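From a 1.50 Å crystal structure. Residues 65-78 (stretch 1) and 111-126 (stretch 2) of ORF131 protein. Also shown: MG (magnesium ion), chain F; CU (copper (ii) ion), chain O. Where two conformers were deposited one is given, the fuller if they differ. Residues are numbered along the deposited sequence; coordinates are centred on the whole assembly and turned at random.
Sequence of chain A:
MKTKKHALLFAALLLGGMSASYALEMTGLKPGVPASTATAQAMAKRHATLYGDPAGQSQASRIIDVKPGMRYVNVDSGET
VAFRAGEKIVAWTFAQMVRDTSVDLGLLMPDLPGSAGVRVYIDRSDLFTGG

Stretch 1 65-78: DVKPGMRYVNVDSG
Stretch 2, residues 111-126: DLPGSAGVRVYIDRSD

Two parallel strands form the spine of this contact, Tyr-72 to about Asp-76 in the first stretch and Arg-119 to about Asp-123 in the second. Their axes approach to 4.7 Å and cross at -30°. The register has a constant offset of 47: Tyr-72 pairs with Arg-119, Val-73 with Val-120, Asn-74 with Tyr-121 and Val-75 with Ile-122, with CA atoms 4.6 to 5.2 Å apart. Both strands are extended, with phi/psi of -135/157 at Val-73 and -97/122 at Val-120.

Odd-numbered residues on both sides carry the ladder. Arg-119 N donates to Arg-71 O at 2.9 Å, and Val-73 N returns a bond to Arg-119 O at 3.1 Å. Tyr-121 N to Val-73 O, Val-75 N to Tyr-121 O and Asp-123 N to Val-75 O follow, each 2.9 Å and nearly straight. Between these rungs, Tyr-72 CA lies 3.0 Å from Arg-119 O, a CA-H...O contact. At the end, Ser-77 (chi1 m) points toward its partner, and its OG donates to Asp-123 O at 2.7 Å; the bond from Ser-77 N to Asp-123 O, 3.3 Å, is weak. A small hydroxyl side chain suits a place where the backbone bond alone is poor.

The face bearing Val-73, Val-75, Val-120 and Ile-122 is apolar and buried. Its branched side chains mesh: CG2 of Val-75 (m) fits between the opposing strand's side chains, 3.5 Å from Val-120 CG1 and 3.7 Å from Ile-122 CG1. Val-73 (m) meets Val-120 (t) more loosely, CG2 to CG2 at 4.2 Å. Ile-122 is m, t.

The face bearing Tyr-72, Asn-74, Arg-119 and Tyr-121 is more polar. Tyr-72 (p) and Arg-119 (t, t, m) touch near their bases, CB to CB 4.4 Å, while their ends lead away. Asn-74 (m) leans inward, putting OD1 3.4 Å from Tyr-121 CB. Asp-123 (t) is buried yet charged, and metal answers that charge: its OD1 binds magnesium and its OD2 copper, each at 2.1 Å.

Before the strands, both chains turn. Type II turns run from Lys-67 to Met-70, Leu-112 to Ser-115 and Ser-115 to Val-118. Each has glycine third, Gly-69 (104/-22), Gly-114 (88/-2) and Gly-117 (95/-8), where a CB would jam against the preceding carbonyl. Buried Val-66 (t) is the bump here, set against Leu-112, Gly-114 and Val-118 of the second stretch. Its CG1 lies 3.4 Å from Gly-114 O and 4.3 Å from Val-118 CG2, and its CG2 lies 4.2 Å from Leu-112 CD2. Val-118 (t) extends the packing, its CG1 3.9 Å from CG of Met-70 (t, t, m).

Water fills gaps the backbones leave. Water 1 donates to Val-66 O (2.9 Å) and Pro-113 O (2.8 Å); water 3 donates to Arg-71 O (2.8 Å) and Gly-117 O (2.6 Å). In all, 781 Å² is buried, both sides summed.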

# COMPACT_ATOMS: atom_id res chain seq x y z
N ASP A 65 2.78 -9.07 -0.46
CA ASP A 65 3.80 -9.88 -1.13
C ASP A 65 4.94 -8.95 -1.62
O ASP A 65 4.73 -7.95 -2.29
CB ASP A 65 3.13 -10.57 -2.36
CG ASP A 65 3.88 -11.79 -2.85
OD1 ASP A 65 4.86 -12.19 -2.20
OD2 ASP A 65 3.47 -12.35 -3.89
N VAL A 66 6.17 -9.30 -1.27
CA VAL A 66 7.34 -8.52 -1.70
C VAL A 66 7.94 -9.22 -2.94
O VAL A 66 8.43 -10.32 -2.85
CB VAL A 66 8.35 -8.49 -0.49
CG1 VAL A 66 9.74 -7.91 -0.91
CG2 VAL A 66 7.75 -7.66 0.70
N LYS A 67 7.65 -8.67 -4.10
CA LYS A 67 8.04 -9.31 -5.40
C LYS A 67 9.15 -8.51 -5.99
O LYS A 67 9.25 -7.31 -5.76
CB LYS A 67 6.84 -9.27 -6.30
CG LYS A 67 5.81 -10.38 -5.97
CD LYS A 67 6.51 -11.77 -5.84
CE LYS A 67 5.50 -12.99 -5.79
NZ LYS A 67 5.27 -13.75 -7.10
N PRO A 68 10.03 -9.15 -6.76
CA PRO A 68 11.10 -8.39 -7.43
C PRO A 68 10.57 -7.18 -8.25
O PRO A 68 9.59 -7.38 -8.97
CB PRO A 68 11.66 -9.42 -8.42
CG PRO A 68 11.57 -10.69 -7.65
CD PRO A 68 10.21 -10.60 -6.88
N GLY A 69 11.17 -6.04 -8.10
CA GLY A 69 10.73 -4.92 -8.93
C GLY A 69 9.88 -3.95 -8.12
O GLY A 69 9.78 -2.78 -8.43
N MET A 70 9.30 -4.43 -7.02
CA MET A 70 8.44 -3.57 -6.21
C MET A 70 9.22 -2.36 -5.74
O MET A 70 10.39 -2.50 -5.30
CB MET A 70 8.02 -4.37 -4.99
CG MET A 70 7.23 -3.64 -4.01
SD MET A 70 6.64 -5.00 -3.04
CE MET A 70 5.86 -5.88 -4.39
N ARG A 71 8.60 -1.17 -5.77
CA ARG A 71 9.27 0.06 -5.36
C ARG A 71 8.71 0.70 -4.12
O ARG A 71 9.50 1.17 -3.31
CB ARG A 71 9.33 1.09 -6.47
CG ARG A 71 10.26 0.58 -7.66
CD ARG A 71 11.81 0.78 -7.39
NE ARG A 71 12.11 2.21 -7.63
CZ ARG A 71 12.56 2.81 -8.75
NH1 ARG A 71 12.94 2.15 -9.90
NH2 ARG A 71 12.67 4.15 -8.65
N TYR A 72 7.38 0.74 -3.95
CA TYR A 72 6.90 1.23 -2.68
C TYR A 72 5.55 0.66 -2.34
O TYR A 72 4.88 0.09 -3.20
CB TYR A 72 6.80 2.79 -2.62
CG TYR A 72 5.70 3.40 -3.50
CD1 TYR A 72 4.47 3.69 -2.96
CD2 TYR A 72 5.96 3.74 -4.82
CE1 TYR A 72 3.46 4.26 -3.82
CE2 TYR A 72 4.98 4.28 -5.65
CZ TYR A 72 3.75 4.55 -5.08
OH TYR A 72 2.79 5.15 -5.87
N VAL A 73 5.22 0.79 -1.05
CA VAL A 73 3.86 0.51 -0.57
C VAL A 73 3.48 1.63 0.37
O VAL A 73 4.33 2.35 0.87
CB VAL A 73 3.73 -0.79 0.22
CG1 VAL A 73 3.99 -1.99 -0.69
CG2 VAL A 73 4.72 -0.85 1.34
N ASN A 74 2.18 1.86 0.56
CA ASN A 74 1.68 2.87 1.52
C ASN A 74 1.11 2.22 2.74
O ASN A 74 0.29 1.32 2.59
CB ASN A 74 0.56 3.71 0.87
CG ASN A 74 1.01 4.62 -0.21
OD1 ASN A 74 2.14 5.03 -0.35
ND2 ASN A 74 0.06 4.97 -1.08
N VAL A 75 1.53 2.67 3.91
CA VAL A 75 0.92 2.18 5.19
C VAL A 75 0.54 3.37 6.00
O VAL A 75 0.97 4.52 5.84
CB VAL A 75 1.92 1.31 5.97
CG1 VAL A 75 2.40 0.12 5.07
CG2 VAL A 75 3.15 2.13 6.51
N ASP A 76 -0.38 3.11 6.92
CA ASP A 76 -0.77 4.12 7.88
C ASP A 76 0.11 4.06 9.14
O ASP A 76 0.59 3.02 9.56
CB ASP A 76 -2.21 3.87 8.34
CG ASP A 76 -3.24 4.14 7.25
OD1 ASP A 76 -3.02 5.04 6.40
OD2 ASP A 76 -4.23 3.35 7.22
N SER A 77 0.24 5.25 9.73
CA SER A 77 0.79 5.26 11.13
C SER A 77 -0.01 4.26 11.96
O SER A 77 -1.26 4.27 11.96
CB SER A 77 0.59 6.62 11.73
OG SER A 77 1.59 7.55 11.31
N GLY A 78 0.66 3.43 12.76
CA GLY A 78 -0.03 2.48 13.61
C GLY A 78 -0.49 1.20 12.97
O GLY A 78 -0.99 0.33 13.63
N ASP A 111 16.09 -9.76 7.28
CA ASP A 111 16.07 -11.19 7.01
C ASP A 111 14.96 -11.62 6.08
O ASP A 111 14.82 -12.83 5.80
CB ASP A 111 16.00 -11.96 8.34
CG ASP A 111 17.31 -11.85 9.13
OD1 ASP A 111 18.40 -11.60 8.51
OD2 ASP A 111 17.24 -12.00 10.39
N LEU A 112 14.16 -10.68 5.57
CA LEU A 112 13.14 -11.02 4.58
C LEU A 112 13.74 -10.82 3.22
O LEU A 112 14.05 -9.71 2.80
CB LEU A 112 11.93 -10.11 4.77
CG LEU A 112 10.82 -10.53 3.89
CD1 LEU A 112 10.18 -11.84 4.44
CD2 LEU A 112 9.85 -9.40 3.95
N PRO A 113 13.97 -11.91 2.48
CA PRO A 113 14.69 -11.73 1.23
C PRO A 113 13.95 -10.85 0.23
O PRO A 113 12.75 -10.96 0.07
CB PRO A 113 14.82 -13.20 0.67
CG PRO A 113 14.78 -13.97 1.91
CD PRO A 113 13.74 -13.34 2.83
N GLY A 114 14.66 -9.93 -0.44
CA GLY A 114 14.06 -9.03 -1.42
C GLY A 114 13.50 -7.74 -0.83
O GLY A 114 12.95 -6.90 -1.56
N SER A 115 13.59 -7.60 0.50
CA SER A 115 13.04 -6.40 1.16
C SER A 115 13.86 -5.15 0.86
O SER A 115 13.31 -4.05 0.80
CB SER A 115 13.00 -6.61 2.67
OG SER A 115 14.30 -6.85 3.17
N ALA A 116 15.19 -5.25 0.64
CA ALA A 116 15.97 -4.04 0.48
C ALA A 116 15.65 -3.33 -0.85
O ALA A 116 15.60 -4.00 -1.94
CB ALA A 116 17.46 -4.39 0.47
N GLY A 117 15.40 -2.05 -0.79
CA GLY A 117 14.97 -1.29 -1.96
C GLY A 117 13.51 -1.10 -2.11
O GLY A 117 13.10 -0.39 -3.01
N VAL A 118 12.69 -1.75 -1.29
CA VAL A 118 11.28 -1.46 -1.27
C VAL A 118 11.06 -0.34 -0.25
O VAL A 118 11.49 -0.52 0.94
CB VAL A 118 10.50 -2.65 -0.84
CG1 VAL A 118 8.98 -2.31 -0.80
CG2 VAL A 118 10.74 -3.83 -1.85
N ARG A 119 10.50 0.77 -0.60
CA ARG A 119 10.32 1.90 0.33
C ARG A 119 8.92 1.86 0.88
O ARG A 119 7.96 1.68 0.13
CB ARG A 119 10.62 3.18 -0.39
CG ARG A 119 10.81 4.30 0.62
CD ARG A 119 11.77 5.42 0.14
NE ARG A 119 13.09 4.96 0.39
CZ ARG A 119 13.75 5.16 1.55
NH1 ARG A 119 14.93 4.58 1.64
NH2 ARG A 119 13.24 5.84 2.56
N VAL A 120 8.80 1.96 2.19
CA VAL A 120 7.45 2.05 2.80
C VAL A 120 7.13 3.51 3.08
O VAL A 120 7.88 4.20 3.76
CB VAL A 120 7.47 1.32 4.15
CG1 VAL A 120 6.02 1.31 4.72
CG2 VAL A 120 7.92 -0.13 3.89
N TYR A 121 6.03 4.00 2.50
CA TYR A 121 5.58 5.38 2.72
C TYR A 121 4.59 5.33 3.87
O TYR A 121 3.52 4.71 3.72
CB TYR A 121 4.92 5.84 1.41
CG TYR A 121 4.62 7.30 1.43
CD1 TYR A 121 5.37 8.18 0.65
CD2 TYR A 121 3.56 7.81 2.20
CE1 TYR A 121 5.11 9.53 0.68
CE2 TYR A 121 3.26 9.24 2.21
CZ TYR A 121 4.12 10.04 1.44
OH TYR A 121 3.83 11.39 1.43
N ILE A 122 4.86 6.01 4.95
CA ILE A 122 4.06 5.97 6.19
C ILE A 122 3.28 7.29 6.29
O ILE A 122 3.84 8.38 6.34
CB ILE A 122 4.94 5.80 7.49
CG1 ILE A 122 5.81 4.53 7.34
CG2 ILE A 122 3.94 5.67 8.62
CD1 ILE A 122 7.06 4.54 8.30
N ASP A 123 1.95 7.22 6.21
CA ASP A 123 1.14 8.41 6.32
C ASP A 123 1.11 8.92 7.76
O ASP A 123 1.23 8.18 8.73
CB ASP A 123 -0.27 7.98 5.97
CG ASP A 123 -1.26 9.10 5.93
OD1 ASP A 123 -0.95 10.15 5.39
OD2 ASP A 123 -2.39 8.86 6.33
N ARG A 124 1.00 10.24 7.89
CA ARG A 124 0.94 11.00 9.15
C ARG A 124 -0.12 10.43 10.05
O ARG A 124 -1.21 10.04 9.59
CB ARG A 124 0.68 12.47 8.76
CG ARG A 124 0.32 13.39 9.87
CD ARG A 124 0.36 14.82 9.34
NE ARG A 124 -0.56 15.68 10.07
CZ ARG A 124 -0.80 15.56 11.36
NH1 ARG A 124 -0.18 14.61 12.06
NH2 ARG A 124 -1.65 16.39 11.96
N SER A 125 0.13 10.46 11.37
CA SER A 125 -0.84 10.07 12.37
C SER A 125 -1.95 11.05 12.68
O SER A 125 -1.71 12.23 12.76
CB SER A 125 0.01 9.83 13.62
OG SER A 125 -0.89 9.52 14.70
N ASP A 126 -3.14 10.52 12.88
CA ASP A 126 -4.22 11.35 13.39
C ASP A 126 -4.15 11.69 14.85
O ASP A 126 -4.99 12.45 15.33
CB ASP A 126 -5.59 10.73 13.06
CG ASP A 126 -5.89 9.41 13.79
OD1 ASP A 126 -7.04 8.94 13.60
OD2 ASP A 126 -5.07 8.82 14.53
MG MG F . -1.70 11.55 3.94
CU CU O . -3.80 10.39 6.14
O HOH W 1 11.13 -11.22 -2.16
O HOH W 2 12.27 -7.06 -4.10
O HOH W 3 12.20 1.90 -3.71
O HOH W 4 -2.02 7.39 9.13
O HOH W 5 -0.59 12.99 4.85
O HOH W 6 0.15 12.92 2.84
O HOH W 7 -0.21 10.92 2.77
O HOH W 8 -3.43 12.68 4.74
O HOH W 9 -2.36 12.57 2.09